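Local atomic coordinates of thiosulfate sulfurtransferase RDL2, mitochondrial (Saccharomyces cerevisiae, PDB entry 6K6R), a protein that transfers the sulfane sulfur of thiosulfate to cyanide in mitochondria, yielding thiocyanate and sulfite, as a single-domain rhodanese. Residues D53-E56 against P57-K61; E84-F87 against H88-Q92; V38-L41 against V42-P45; K31-T34 against F35-R39. All blocks are in the same frame, centred on the assembly; numbering follows the deposited sequence.

Contact 1 of 4, residues D53-E56 against P57-K61; sequences DVRE and PKEVK
The N-terminal cap of the short helix 57-60, just beyond strand 49-53 of the parallel rhodanese sheet, is built around E56 and E59. E56 is the N-cap, and E59, three residues on, turns its carboxylate back so that OE1 accepts from E56 N (3.1 Å, N-H...O 161°). This is the bond from N-cap N-H to N3 carboxylate found in capping boxes, with the donor above the carboxylate plane; the reciprocal one is not made, since the E56 carboxylate turns to K58 and S75. Going the other way, E56 O receives V60 N in its carbonyl plane (3.2 Å) and E59 N from well above that plane (2.8 Å). The E56 side chain runs alongside K58, and K58 NZ makes a salt bridge to the anti lone pair of E56 OE1 (2.9 Å); the same oxygen also bonds S75. R55 lies across E59, its CB 3.8 Å from E59 OE1, and a bend at chi3 (-47°) brings one guanidinium face over E59 C and V60 N. D53 fixes that group side-on: R55 NE bonds D53 OD1 in the guanidinium plane, while NH2 takes the syn lone pair of D53 OD2 (2.7 Å). D53 OD1 further accepts from R55 N (3.0 Å), closing an Asx turn, and R55 NH2 also reaches Y63 O. E59 OE1 forms a salt bridge with R111, first residue of helix 111-121 and last of the six-residue rhodanese active-site loop starting at C106, seen as a persulfide. The cap thus ties the helix start to that loop, and R111 and the bound N-H together probably favour a charged E59 carboxylate.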
loop_
_atom_site.group_PDB
_atom_site.type_symbol
_atom_site.label_atom_id
_atom_site.label_comp_id
_atom_site.label_asym_id
_atom_site.label_seq_id
_atom_site.Cartn_x
_atom_site.Cartn_y
_atom_site.Cartn_z
ATOM N N ASP A 53 0.961 -2.753 0.144
ATOM C CA ASP A 53 2.072 -3.365 0.863
ATOM C C ASP A 53 3.339 -3.183 0.035
ATOM O O ASP A 53 3.404 -3.632 -1.115
ATOM C CB ASP A 53 1.797 -4.846 1.122
ATOM C CG ASP A 53 2.777 -5.469 2.106
ATOM O OD1 ASP A 53 3.891 -4.933 2.285
ATOM O OD2 ASP A 53 2.426 -6.506 2.707
ATOM N N VAL A 54 4.343 -2.525 0.618
ATOM C CA VAL A 54 5.570 -2.206 -0.102
ATOM C C VAL A 54 6.716 -3.140 0.255
ATOM O O VAL A 54 7.839 -2.939 -0.226
ATOM C CB VAL A 54 5.980 -0.740 0.135
ATOM C CG1 VAL A 54 4.838 0.184 -0.247
ATOM C CG2 VAL A 54 6.383 -0.527 1.584
ATOM N N ARG A 55 6.469 -4.156 1.078
ATOM C CA ARG A 55 7.501 -5.132 1.382
ATOM C C ARG A 55 7.840 -5.952 0.141
ATOM O O ARG A 55 7.135 -5.927 -0.874
ATOM C CB ARG A 55 7.056 -6.061 2.510
ATOM C CG ARG A 55 6.948 -5.405 3.873
ATOM C CD ARG A 55 6.276 -6.347 4.853
ATOM N NE ARG A 55 5.076 -6.943 4.273
ATOM C CZ ARG A 55 4.504 -8.057 4.717
ATOM N NH1 ARG A 55 5.024 -8.705 5.750
ATOM N NH2 ARG A 55 3.413 -8.524 4.126
ATOM N N GLU A 56 8.941 -6.690 0.231
ATOM C CA GLU A 56 9.306 -7.600 -0.837
ATOM C C GLU A 56 8.385 -8.819 -0.817
ATOM O O GLU A 56 7.929 -9.241 0.250
ATOM C CB GLU A 56 10.761 -8.038 -0.692
ATOM C CG GLU A 56 11.762 -6.955 -1.051
ATOM C CD GLU A 56 11.510 -6.365 -2.425
ATOM O OE1 GLU A 56 11.289 -7.145 -3.374
ATOM O OE2 GLU A 56 11.528 -5.124 -2.558
ATOM N N PRO A 57 8.086 -9.394 -1.985
ATOM C CA PRO A 57 7.239 -10.599 -2.009
ATOM C C PRO A 57 7.766 -11.710 -1.123
ATOM O O PRO A 57 6.987 -12.553 -0.657
ATOM C CB PRO A 57 7.251 -11.006 -3.490
ATOM C CG PRO A 57 7.585 -9.759 -4.226
ATOM C CD PRO A 57 8.501 -8.979 -3.334
ATOM N N LYS A 58 9.077 -11.727 -0.871
ATOM C CA LYS A 58 9.649 -12.706 0.045
ATOM C C LYS A 58 9.077 -12.546 1.451
ATOM O O LYS A 58 8.813 -13.541 2.136
ATOM C CB LYS A 58 11.182 -12.601 0.052
ATOM C CG LYS A 58 11.871 -12.563 -1.338
ATOM C CD LYS A 58 11.867 -11.176 -1.989
ATOM C CE LYS A 58 11.887 -11.265 -3.512
ATOM N NZ LYS A 58 11.651 -9.940 -4.157
ATOM N N GLU A 59 8.859 -11.305 1.890
ATOM C CA GLU A 59 8.273 -11.074 3.207
ATOM C C GLU A 59 6.764 -11.285 3.215
ATOM O O GLU A 59 6.201 -11.673 4.245
ATOM C CB GLU A 59 8.597 -9.659 3.691
ATOM C CG GLU A 59 10.071 -9.307 3.627
ATOM C CD GLU A 59 10.317 -7.821 3.786
ATOM O OE1 GLU A 59 10.672 -7.165 2.783
ATOM O OE2 GLU A 59 10.155 -7.311 4.915
ATOM N N VAL A 60 6.094 -11.032 2.086
ATOM C CA VAL A 60 4.653 -11.240 2.008
ATOM C C VAL A 60 4.291 -12.713 2.147
ATOM O O VAL A 60 3.156 -13.038 2.517
ATOM C CB VAL A 60 4.105 -10.658 0.690
ATOM C CG1 VAL A 60 2.593 -10.524 0.750
ATOM C CG2 VAL A 60 4.740 -9.307 0.406
ATOM N N LYS A 61 5.233 -13.620 1.869
ATOM C CA LYS A 61 4.966 -15.044 2.045
ATOM C C LYS A 61 4.714 -15.393 3.505
ATOM O O LYS A 61 3.966 -16.332 3.799
ATOM C CB LYS A 61 6.133 -15.869 1.499
ATOM C CG LYS A 61 6.355 -15.728 0.003
ATOM C CD LYS A 61 5.260 -16.420 -0.791
ATOM C CE LYS A 61 5.716 -16.718 -2.209
ATOM N NZ LYS A 61 6.874 -17.653 -2.235
#

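Contact 2 of 4, residues E84-F87 against H88-Q92; sequences EKEF and HKVFQ
F87 and F91, one turn apart on the surface helix 84-91 of the rhodanese domain, form its aromatic pair. Their rings meet obliquely, with centroids 4.6 Å apart and planes at 43°. F91 presents CD2, which stands 3.6 Å above the F87 plane and over its centre. Different first torsions make this possible: F87 sends CG anti to its backbone N (chi1 -168°), whereas F91 keeps CG beside its own N (chi1 -62°), tipping one ring across the other. The pair looks inward, F87 onto I71 and K95, F91 onto A79 and L82, and so joins an otherwise exposed helix to the loops beneath it. On F91 the CG1 methyl of V90 lies over the centre of one face. E86 and V90 run side by side in the same direction, and V90 CG2 touches E86 OE1 at 4.0 Å. H88 and K89 belong to the exposed side, where K89 NZ gives H88 ND1 a weak hydrogen bond. Below the side chains, i to i+4 bonds tie H88 N to E84 O, K89 N to K85 O and V90 N to E86 O. The F87 carbonyl meets both backbone and ring of F91: F87 O accepts from F91 N at 3.0 Å and lies near the plane of the F91 ring, 3.3 Å from F91 CD2.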
loop_
_atom_site.group_PDB
_atom_site.type_symbol
_atom_site.label_atom_id
_atom_site.label_comp_id
_atom_site.label_asym_id
_atom_site.label_seq_id
_atom_site.Cartn_x
_atom_site.Cartn_y
_atom_site.Cartn_z
ATOM N N GLU A 84 0.246 0.942 -18.383
ATOM C CA GLU A 84 -0.844 0.174 -17.788
ATOM C C GLU A 84 -0.736 -1.311 -18.120
ATOM O O GLU A 84 -0.828 -2.164 -17.232
ATOM C CB GLU A 84 -2.186 0.737 -18.250
ATOM C CG GLU A 84 -3.385 -0.081 -17.818
ATOM C CD GLU A 84 -4.669 0.713 -17.891
ATOM O OE1 GLU A 84 -4.606 1.947 -17.708
ATOM O OE2 GLU A 84 -5.735 0.112 -18.139
ATOM N N LYS A 85 -0.548 -1.648 -19.394
ATOM C CA LYS A 85 -0.506 -3.060 -19.758
ATOM C C LYS A 85 0.698 -3.771 -19.149
ATOM O O LYS A 85 0.574 -4.911 -18.686
ATOM C CB LYS A 85 -0.497 -3.210 -21.277
ATOM C CG LYS A 85 -0.581 -4.641 -21.739
ATOM C CD LYS A 85 0.382 -4.867 -22.885
ATOM C CE LYS A 85 -0.072 -4.142 -24.142
ATOM N NZ LYS A 85 1.048 -4.004 -25.120
ATOM N N GLU A 86 1.865 -3.128 -19.155
ATOM C CA GLU A 86 3.042 -3.751 -18.563
ATOM C C GLU A 86 2.922 -3.840 -17.047
ATOM O O GLU A 86 3.457 -4.774 -16.441
ATOM C CB GLU A 86 4.309 -2.987 -18.957
ATOM C CG GLU A 86 5.575 -3.831 -18.838
ATOM C CD GLU A 86 6.833 -2.999 -18.660
ATOM O OE1 GLU A 86 7.750 -3.447 -17.935
ATOM O OE2 GLU A 86 6.910 -1.901 -19.251
ATOM N N PHE A 87 2.234 -2.883 -16.416
ATOM C CA PHE A 87 1.967 -3.000 -14.986
ATOM C C PHE A 87 1.165 -4.258 -14.689
ATOM O O PHE A 87 1.472 -4.991 -13.742
ATOM C CB PHE A 87 1.227 -1.760 -14.481
ATOM C CG PHE A 87 1.150 -1.661 -12.977
ATOM C CD1 PHE A 87 0.222 -2.403 -12.262
ATOM C CD2 PHE A 87 2.001 -0.818 -12.279
ATOM C CE1 PHE A 87 0.147 -2.310 -10.886
ATOM C CE2 PHE A 87 1.931 -0.722 -10.900
ATOM C CZ PHE A 87 1.002 -1.469 -10.204
ATOM N N HIS A 88 0.133 -4.527 -15.492
ATOM C CA HIS A 88 -0.676 -5.721 -15.282
ATOM C C HIS A 88 0.107 -6.991 -15.583
ATOM O O HIS A 88 -0.132 -8.025 -14.954
ATOM C CB HIS A 88 -1.937 -5.665 -16.141
ATOM C CG HIS A 88 -2.982 -6.657 -15.737
ATOM N ND1 HIS A 88 -2.870 -8.005 -15.999
ATOM C CD2 HIS A 88 -4.154 -6.499 -15.078
ATOM C CE1 HIS A 88 -3.931 -8.634 -15.525
ATOM N NE2 HIS A 88 -4.725 -7.742 -14.961
ATOM N N LYS A 89 1.041 -6.937 -16.533
ATOM C CA LYS A 89 1.830 -8.123 -16.842
ATOM C C LYS A 89 2.875 -8.388 -15.765
ATOM O O LYS A 89 3.167 -9.546 -15.445
ATOM C CB LYS A 89 2.493 -7.970 -18.211
ATOM C CG LYS A 89 1.554 -8.178 -19.398
ATOM C CD LYS A 89 0.534 -9.283 -19.137
ATOM C CE LYS A 89 -0.887 -8.737 -19.082
ATOM N NZ LYS A 89 -1.869 -9.797 -18.719
ATOM N N VAL A 90 3.442 -7.328 -15.188
ATOM C CA VAL A 90 4.498 -7.497 -14.198
ATOM C C VAL A 90 3.920 -7.908 -12.848
ATOM O O VAL A 90 4.494 -8.747 -12.147
ATOM C CB VAL A 90 5.333 -6.206 -14.095
ATOM C CG1 VAL A 90 6.245 -6.250 -12.878
ATOM C CG2 VAL A 90 6.153 -6.004 -15.360
ATOM N N PHE A 91 2.772 -7.341 -12.466
ATOM C CA PHE A 91 2.217 -7.556 -11.135
ATOM C C PHE A 91 0.961 -8.415 -11.106
ATOM O O PHE A 91 0.585 -8.883 -10.026
ATOM C CB PHE A 91 1.907 -6.208 -10.469
ATOM C CG PHE A 91 3.117 -5.347 -10.258
ATOM C CD1 PHE A 91 4.012 -5.628 -9.240
ATOM C CD2 PHE A 91 3.364 -4.263 -11.083
ATOM C CE1 PHE A 91 5.129 -4.841 -9.045
ATOM C CE2 PHE A 91 4.480 -3.472 -10.892
ATOM C CZ PHE A 91 5.364 -3.765 -9.873
ATOM N N GLN A 92 0.305 -8.623 -12.248
ATOM C CA GLN A 92 -0.906 -9.443 -12.344
ATOM C C GLN A 92 -2.060 -8.855 -11.532
ATOM O O GLN A 92 -2.849 -9.580 -10.922
ATOM C CB GLN A 92 -0.635 -10.896 -11.946
ATOM C CG GLN A 92 -0.147 -11.748 -13.105
ATOM C CD GLN A 92 -1.007 -11.583 -14.347
ATOM O OE1 GLN A 92 -0.513 -11.211 -15.412
ATOM N NE2 GLN A 92 -2.298 -11.865 -14.215
#

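Contact 3 of 4, residues V38-L41 against V42-P45; sequences VRNL and VEHP
With CG anti to the backbone N in R39 (chi1 178°) and beside it in E43 (chi1 -78°), these two side chains run alongside each other on the last turns of helix 35-43, the first helix of the rhodanese domain. They point the same way, the E43 carboxylate resting along the aliphatic part of the arginine: E43 OE2 is 3.8 Å from R39 CG. The guanidinium and carboxylate planes are nearly parallel, yet R39 NE stays 4.3 Å from E43 OE2, so the attraction is electrostatic and short of a salt bridge. R39 NH1 instead makes a long, weak ion pair with D36. The buried side of the helix carries V38 and V42; V38 CG1 and V42 CG2 come within 4.4 Å, a loose contact, and with L41 these valines rest on L51 of strand 49-53. Regular i to i+4 bonds join V42 N to V38 O, E43 N to R39 O and H44 N to N40 O (2.8 Å). H44 leaves helical geometry, and its ring lays one face against E43 CB, 3.9 Å above the plane and toward the rim. At P45 the pattern cannot continue, because the imide nitrogen has no hydrogen to give; the L41 carbonyl is met by carbon instead, P45 CA making a CA-H...O contact with L41 O at 3.4 Å.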
loop_
_atom_site.group_PDB
_atom_site.type_symbol
_atom_site.label_atom_id
_atom_site.label_comp_id
_atom_site.label_asym_id
_atom_site.label_seq_id
_atom_site.Cartn_x
_atom_site.Cartn_y
_atom_site.Cartn_z
ATOM N N VAL A 38 -7.428 0.878 9.632
ATOM C CA VAL A 38 -6.967 -0.152 8.710
ATOM C C VAL A 38 -7.747 -1.445 8.916
ATOM O O VAL A 38 -8.074 -2.146 7.953
ATOM C CB VAL A 38 -5.451 -0.365 8.871
ATOM C CG1 VAL A 38 -4.970 -1.482 7.970
ATOM C CG2 VAL A 38 -4.702 0.921 8.558
ATOM N N ARG A 39 -8.064 -1.776 10.171
ATOM C CA ARG A 39 -8.887 -2.952 10.440
ATOM C C ARG A 39 -10.279 -2.795 9.844
ATOM O O ARG A 39 -10.869 -3.767 9.356
ATOM C CB ARG A 39 -8.971 -3.200 11.947
ATOM C CG ARG A 39 -9.857 -4.373 12.339
ATOM C CD ARG A 39 -10.337 -4.248 13.778
ATOM N NE ARG A 39 -9.772 -5.286 14.635
ATOM C CZ ARG A 39 -9.493 -5.119 15.924
ATOM N NH1 ARG A 39 -9.726 -3.952 16.509
ATOM N NH2 ARG A 39 -8.980 -6.119 16.628
ATOM N N ASN A 40 -10.822 -1.575 9.871
ATOM C CA ASN A 40 -12.118 -1.330 9.245
ATOM C C ASN A 40 -12.031 -1.468 7.730
ATOM O O ASN A 40 -12.944 -2.008 7.097
ATOM C CB ASN A 40 -12.634 0.058 9.626
ATOM C CG ASN A 40 -13.067 0.142 11.075
ATOM O OD1 ASN A 40 -13.379 -0.871 11.703
ATOM N ND2 ASN A 40 -13.091 1.355 11.616
ATOM N N LEU A 41 -10.937 -0.986 7.135
ATOM C CA LEU A 41 -10.783 -1.071 5.686
ATOM C C LEU A 41 -10.585 -2.508 5.223
ATOM O O LEU A 41 -11.020 -2.868 4.123
ATOM C CB LEU A 41 -9.612 -0.201 5.233
ATOM C CG LEU A 41 -9.978 1.189 4.709
ATOM C CD1 LEU A 41 -8.774 1.843 4.057
ATOM C CD2 LEU A 41 -11.140 1.103 3.734
ATOM N N VAL A 42 -9.932 -3.339 6.037
ATOM C CA VAL A 42 -9.762 -4.742 5.676
ATOM C C VAL A 42 -11.084 -5.489 5.807
ATOM O O VAL A 42 -11.429 -6.319 4.958
ATOM C CB VAL A 42 -8.657 -5.383 6.537
ATOM C CG1 VAL A 42 -8.652 -6.894 6.367
ATOM C CG2 VAL A 42 -7.302 -4.802 6.173
ATOM N N GLU A 43 -11.850 -5.195 6.860
ATOM C CA GLU A 43 -13.115 -5.891 7.070
ATOM C C GLU A 43 -14.172 -5.442 6.068
ATOM O O GLU A 43 -14.992 -6.252 5.619
ATOM C CB GLU A 43 -13.601 -5.670 8.502
ATOM C CG GLU A 43 -12.879 -6.520 9.537
ATOM C CD GLU A 43 -13.118 -6.045 10.955
ATOM O OE1 GLU A 43 -13.692 -4.949 11.128
ATOM O OE2 GLU A 43 -12.729 -6.767 11.898
ATOM N N HIS A 44 -14.172 -4.160 5.704
ATOM C CA HIS A 44 -15.121 -3.607 4.739
ATOM C C HIS A 44 -14.340 -2.838 3.682
ATOM O O HIS A 44 -14.052 -1.645 3.853
ATOM C CB HIS A 44 -16.154 -2.714 5.423
ATOM C CG HIS A 44 -16.848 -3.367 6.577
ATOM N ND1 HIS A 44 -16.552 -3.071 7.889
ATOM C CD2 HIS A 44 -17.825 -4.304 6.615
ATOM C CE1 HIS A 44 -17.316 -3.796 8.687
ATOM N NE2 HIS A 44 -18.098 -4.552 7.938
ATOM N N PRO A 45 -13.975 -3.492 2.579
ATOM C CA PRO A 45 -13.196 -2.808 1.539
ATOM C C PRO A 45 -13.946 -1.617 0.959
ATOM O O PRO A 45 -15.161 -1.658 0.753
ATOM C CB PRO A 45 -12.980 -3.899 0.485
ATOM C CG PRO A 45 -13.086 -5.179 1.244
ATOM C CD PRO A 45 -14.123 -4.930 2.303
#

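Contact 4 of 4, residues K31-T34 against F35-R39; sequences KIYT and FDQVR
T34 is the N-cap of helix 35-43, where the chain passes from edge strand 31-32 of the parallel rhodanese sheet into the first helix, and Q37 folds back to meet it. Hydrogen bonds come first. Q37 OE1 accepts both from T34 N (2.8 Å, N-H...O 141°) and from T34 OG1 (3.0 Å), and the two donors arrive from opposite faces of the amide plane. The T34 chi1 of 60° sets the hydroxyl between the backbone N and carbonyl carbon, on the side facing Q37; Q37 keeps CG beside its own N and is extended beyond it, which carries the amide back past the start of the helix. The side chain of the third helical residue thus accepts the N-cap N-H, as in one half of a capping box, but T34 OG1 donates to the same oxygen and does not complete the reciprocal bond. The first helical bond follows, V38 N to T34 O at 3.0 Å. Apolar contacts lie on the Y33 side of the turn. The Y33 side chain crosses that of Q37 at about a right angle, and Q37 CB sits at the edge of the Y33 ring, 3.8 Å from Y33 CD2. Y33 CB also touches V38 CG2 at 4.1 Å, while Y33 OH leaves the turn to bond E101 on strand 101-104. Within the helix, the F35 ring edge meets the R39 guanidinium: R39 NH1 lies in the ring plane and F35 CE2 3.5 Å above the guanidinium centre.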
loop_
_atom_site.group_PDB
_atom_site.type_symbol
_atom_site.label_atom_id
_atom_site.label_comp_id
_atom_site.label_asym_id
_atom_site.label_seq_id
_atom_site.Cartn_x
_atom_site.Cartn_y
_atom_site.Cartn_z
ATOM N N LYS A 31 -2.455 11.145 4.459
ATOM C CA LYS A 31 -3.318 11.031 5.626
ATOM C C LYS A 31 -2.865 9.868 6.501
ATOM O O LYS A 31 -2.604 8.769 6.005
ATOM C CB LYS A 31 -4.767 10.837 5.181
ATOM C CG LYS A 31 -5.770 10.659 6.308
ATOM C CD LYS A 31 -7.133 10.290 5.740
ATOM C CE LYS A 31 -8.194 10.190 6.822
ATOM N NZ LYS A 31 -9.505 9.767 6.256
ATOM N N ILE A 32 -2.771 10.111 7.804
ATOM C CA ILE A 32 -2.265 9.121 8.748
ATOM C C ILE A 32 -3.421 8.251 9.222
ATOM O O ILE A 32 -4.438 8.759 9.708
ATOM C CB ILE A 32 -1.560 9.799 9.935
ATOM C CG1 ILE A 32 -0.492 10.783 9.448
ATOM C CG2 ILE A 32 -0.942 8.758 10.850
ATOM C CD1 ILE A 32 -0.945 12.233 9.424
ATOM N N TYR A 33 -3.264 6.937 9.084
ATOM C CA TYR A 33 -4.280 5.970 9.472
ATOM C C TYR A 33 -3.834 5.203 10.710
ATOM O O TYR A 33 -2.640 4.999 10.939
ATOM C CB TYR A 33 -4.570 4.987 8.332
ATOM C CG TYR A 33 -5.410 5.565 7.216
ATOM C CD1 TYR A 33 -4.864 6.446 6.293
ATOM C CD2 TYR A 33 -6.751 5.226 7.085
ATOM C CE1 TYR A 33 -5.628 6.977 5.271
ATOM C CE2 TYR A 33 -7.524 5.752 6.065
ATOM C CZ TYR A 33 -6.958 6.625 5.163
ATOM O OH TYR A 33 -7.724 7.150 4.147
ATOM N N THR A 34 -4.810 4.773 11.506
ATOM C CA THR A 34 -4.550 4.022 12.722
ATOM C C THR A 34 -4.880 2.548 12.504
ATOM O O THR A 34 -5.338 2.136 11.436
ATOM C CB THR A 34 -5.354 4.596 13.891
ATOM O OG1 THR A 34 -6.752 4.529 13.587
ATOM C CG2 THR A 34 -4.964 6.044 14.143
ATOM N N PHE A 35 -4.638 1.742 13.541
ATOM C CA PHE A 35 -4.926 0.312 13.457
ATOM C C PHE A 35 -6.402 0.066 13.170
ATOM O O PHE A 35 -6.751 -0.745 12.304
ATOM C CB PHE A 35 -4.501 -0.380 14.754
ATOM C CG PHE A 35 -4.836 -1.846 14.803
ATOM C CD1 PHE A 35 -3.942 -2.791 14.324
ATOM C CD2 PHE A 35 -6.038 -2.282 15.339
ATOM C CE1 PHE A 35 -4.245 -4.140 14.371
ATOM C CE2 PHE A 35 -6.347 -3.629 15.386
ATOM C CZ PHE A 35 -5.449 -4.558 14.902
ATOM N N ASP A 36 -7.286 0.763 13.890
ATOM C CA ASP A 36 -8.718 0.546 13.720
ATOM C C ASP A 36 -9.186 0.967 12.331
ATOM O O ASP A 36 -10.025 0.292 11.723
ATOM C CB ASP A 36 -9.494 1.299 14.799
ATOM C CG ASP A 36 -9.554 0.541 16.110
ATOM O OD1 ASP A 36 -9.462 -0.705 16.082
ATOM O OD2 ASP A 36 -9.689 1.191 17.167
ATOM N N GLN A 37 -8.659 2.079 11.815
ATOM C CA GLN A 37 -9.034 2.515 10.474
ATOM C C GLN A 37 -8.574 1.523 9.415
ATOM O O GLN A 37 -9.254 1.340 8.398
ATOM C CB GLN A 37 -8.454 3.901 10.190
ATOM C CG GLN A 37 -8.985 4.992 11.101
ATOM C CD GLN A 37 -8.236 6.298 10.933
ATOM O OE1 GLN A 37 -7.074 6.415 11.318
ATOM N NE2 GLN A 37 -8.902 7.290 10.354
ATOM N N VAL A 38 -7.428 0.878 9.632
ATOM C CA VAL A 38 -6.967 -0.152 8.710
ATOM C C VAL A 38 -7.747 -1.445 8.916
ATOM O O VAL A 38 -8.074 -2.146 7.953
ATOM C CB VAL A 38 -5.451 -0.365 8.871
ATOM C CG1 VAL A 38 -4.970 -1.482 7.970
ATOM C CG2 VAL A 38 -4.702 0.921 8.558
ATOM N N ARG A 39 -8.064 -1.776 10.171
ATOM C CA ARG A 39 -8.887 -2.952 10.440
ATOM C C ARG A 39 -10.279 -2.795 9.844
ATOM O O ARG A 39 -10.869 -3.767 9.356
ATOM C CB ARG A 39 -8.971 -3.200 11.947
ATOM C CG ARG A 39 -9.857 -4.373 12.339
ATOM C CD ARG A 39 -10.337 -4.248 13.778
ATOM N NE ARG A 39 -9.772 -5.286 14.635
ATOM C CZ ARG A 39 -9.493 -5.119 15.924
ATOM N NH1 ARG A 39 -9.726 -3.952 16.509
ATOM N NH2 ARG A 39 -8.980 -6.119 16.628
#

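Contacts 3 and 4 share V38 and R39 and describe the two ends of one helix, 35-43: contact 4 its capped start, contact 3 its proline-marked finish. Both are partly buried, with valines facing inward and charged groups outward. Contact 1, some 20 Å from either between centres, caps another helix with the same N3-to-N-cap bond, but uses glutamate where contact 4 uses glutamine and adds a buried D53-R55 ion pair close to the active-site loop. Contact 2 is the surface one, about 17 Å from the chain's centre; regular helix bonds and a phenylalanine pair take the place of capping and ion pairing there.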